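Local atomic coordinates of putative riboflavin biosynthesis protein (Shewanella loihica, PDB entry 3KY8), a protein that probably acts as a 5-amino-6-(5-phosphoribosylamino)uracil reductase in riboflavin biosynthesis. Residues A[43-47]-A[155-159]. Sequence-based numbering, arbitrary orientation.
Sequences WLHSV and FPILL
Trp43 drives the edge of its six-membered ring into a face of Phe155, a T-shaped pair with planes at 82° in which CZ3 of Trp43 comes 3.8 Å from CG of Phe155. Farther along the indole, CD1 of Leu159 sits squarely over the five-membered ring, 3.9 Å from its centroid, a CH-pi contact, while CG2 of Ile157 touches CE3. The indole is turned toward the strand with its CG between the backbone N and the carbonyl carbon (chi1 56°). With an alanine here, the face of Phe155 and the methyls of Leu159 would probably lose their aromatic partner, and a gap would open between loop and strand. Leu44 starts out pointing away, yet its CD2 fills the angle of the T, over the indole face opposite Leu159 and over the face of Phe155 in a CH-pi contact, 3.4 Å from CZ of Phe155. Its carbonyl O approaches CE2 of the same ring. Ser46 turns back on its own segment: its OG donates to Trp43 O at 2.8 Å, nearly straight on to the carbonyl (165°), and its backbone N bonds that oxygen too, closing the turn. The hydroxyl also lies in the plane of the Phe155 ring, at its edge. Val47 finishes the contact with CG2 against CD of Pro156, the centre of an inverse gamma turn that interrupts strand 149-158. Beyond that turn, Ile157 and Leu158 pair antiparallel with a strand of the second subunit. The T-shaped aromatic pair thus packs the loop after strand 21-29 against strand 149-158 of the mixed sheet in the RibD C-terminal domain, close to where that sheet runs on across the dimer interface.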
loop_
_atom_site.group_PDB
_atom_site.type_symbol
_atom_site.label_atom_id
_atom_site.label_comp_id
_atom_site.label_asym_id
_atom_site.label_seq_id
_atom_site.Cartn_x
_atom_site.Cartn_y
_atom_site.Cartn_z
ATOM N N TRP A 43 3.720 -3.926 -15.909
ATOM C CA TRP A 43 2.579 -3.220 -15.300
ATOM C C TRP A 43 2.779 -1.713 -15.123
ATOM O O TRP A 43 1.800 -0.990 -15.026
ATOM C CB TRP A 43 2.234 -3.841 -13.951
ATOM C CG TRP A 43 3.378 -3.865 -13.001
ATOM C CD1 TRP A 43 4.367 -4.798 -12.930
ATOM C CD2 TRP A 43 3.664 -2.897 -12.002
ATOM N NE1 TRP A 43 5.252 -4.479 -11.940
ATOM C CE2 TRP A 43 4.855 -3.312 -11.355
ATOM C CE3 TRP A 43 3.028 -1.724 -11.578
ATOM C CZ2 TRP A 43 5.402 -2.618 -10.321
ATOM C CZ3 TRP A 43 3.568 -1.038 -10.538
ATOM C CH2 TRP A 43 4.764 -1.459 -9.935
ATOM N N LEU A 44 4.029 -1.247 -15.062
ATOM C CA LEU A 44 4.301 0.180 -15.099
ATOM C C LEU A 44 3.702 0.761 -16.368
ATOM O O LEU A 44 3.240 1.870 -16.344
ATOM C CB LEU A 44 5.788 0.506 -15.015
ATOM C CG LEU A 44 6.486 0.209 -13.687
ATOM C CD1 LEU A 44 7.937 0.640 -13.803
ATOM C CD2 LEU A 44 5.837 0.928 -12.547
ATOM N N HIS A 45 3.640 -0.005 -17.455
ATOM C CA HIS A 45 3.013 0.486 -18.711
ATOM C C HIS A 45 1.476 0.391 -18.720
ATOM O O HIS A 45 0.868 0.643 -19.744
ATOM C CB HIS A 45 3.602 -0.221 -19.954
ATOM C CG HIS A 45 5.101 -0.173 -20.025
ATOM N ND1 HIS A 45 5.811 1.006 -20.159
ATOM C CD2 HIS A 45 6.028 -1.161 -19.970
ATOM C CE1 HIS A 45 7.108 0.743 -20.180
ATOM N NE2 HIS A 45 7.266 -0.566 -20.067
ATOM N N SER A 46 0.854 0.071 -17.582
ATOM C CA SER A 46 -0.603 -0.015 -17.482
ATOM C C SER A 46 -1.240 1.364 -17.566
ATOM O O SER A 46 -2.423 1.503 -17.871
ATOM C CB SER A 46 -1.027 -0.711 -16.182
ATOM O OG SER A 46 -0.829 0.065 -14.994
ATOM N N VAL A 47 -0.450 2.387 -17.280
ATOM C CA VAL A 47 -0.878 3.775 -17.366
ATOM C C VAL A 47 -0.114 4.435 -18.527
ATOM O O VAL A 47 1.094 4.349 -18.572
ATOM C CB VAL A 47 -0.603 4.463 -16.013
ATOM C CG1 VAL A 47 -0.480 5.959 -16.155
ATOM C CG2 VAL A 47 -1.711 4.069 -15.024
ATOM N N PHE A 155 0.207 2.647 -8.363
ATOM C CA PHE A 155 -0.461 2.330 -9.616
ATOM C C PHE A 155 -1.774 1.600 -9.317
ATOM O O PHE A 155 -1.830 0.745 -8.431
ATOM C CB PHE A 155 0.432 1.419 -10.457
ATOM C CG PHE A 155 1.512 2.127 -11.208
ATOM C CD1 PHE A 155 2.543 2.741 -10.552
ATOM C CD2 PHE A 155 1.500 2.156 -12.587
ATOM C CE1 PHE A 155 3.496 3.363 -11.230
ATOM C CE2 PHE A 155 2.476 2.805 -13.274
ATOM C CZ PHE A 155 3.465 3.405 -12.604
ATOM N N PRO A 156 -2.836 1.902 -10.075
ATOM C CA PRO A 156 -4.156 1.392 -9.796
ATOM C C PRO A 156 -4.336 -0.045 -10.288
ATOM O O PRO A 156 -5.321 -0.359 -11.011
ATOM C CB PRO A 156 -5.025 2.347 -10.572
ATOM C CG PRO A 156 -4.286 2.586 -11.729
ATOM C CD PRO A 156 -2.857 2.720 -11.292
ATOM N N ILE A 157 -3.407 -0.921 -9.888
ATOM C CA ILE A 157 -3.442 -2.314 -10.330
ATOM C C ILE A 157 -3.197 -3.231 -9.132
ATOM O O ILE A 157 -2.361 -2.928 -8.304
ATOM C CB ILE A 157 -2.448 -2.547 -11.509
ATOM C CG1 ILE A 157 -2.632 -3.956 -12.114
ATOM C CG2 ILE A 157 -1.033 -2.291 -11.091
ATOM C CD1 ILE A 157 -1.920 -4.194 -13.455
ATOM N N LEU A 158 -4.003 -4.280 -8.987
ATOM C CA LEU A 158 -3.726 -5.366 -8.026
ATOM C C LEU A 158 -2.940 -6.449 -8.767
ATOM O O LEU A 158 -3.462 -7.109 -9.678
ATOM C CB LEU A 158 -5.011 -5.955 -7.433
ATOM C CG LEU A 158 -5.803 -4.997 -6.504
ATOM C CD1 LEU A 158 -7.157 -5.553 -6.186
ATOM C CD2 LEU A 158 -5.061 -4.558 -5.213
ATOM N N LEU A 159 -1.685 -6.628 -8.395
ATOM C CA LEU A 159 -0.855 -7.673 -9.004
ATOM C C LEU A 159 -1.122 -9.045 -8.422
ATOM O O LEU A 159 -1.002 -10.036 -9.135
ATOM C CB LEU A 159 0.638 -7.364 -8.895
ATOM C CG LEU A 159 1.139 -6.147 -9.690
ATOM C CD1 LEU A 159 2.640 -6.017 -9.515
ATOM C CD2 LEU A 159 0.819 -6.177 -11.157
#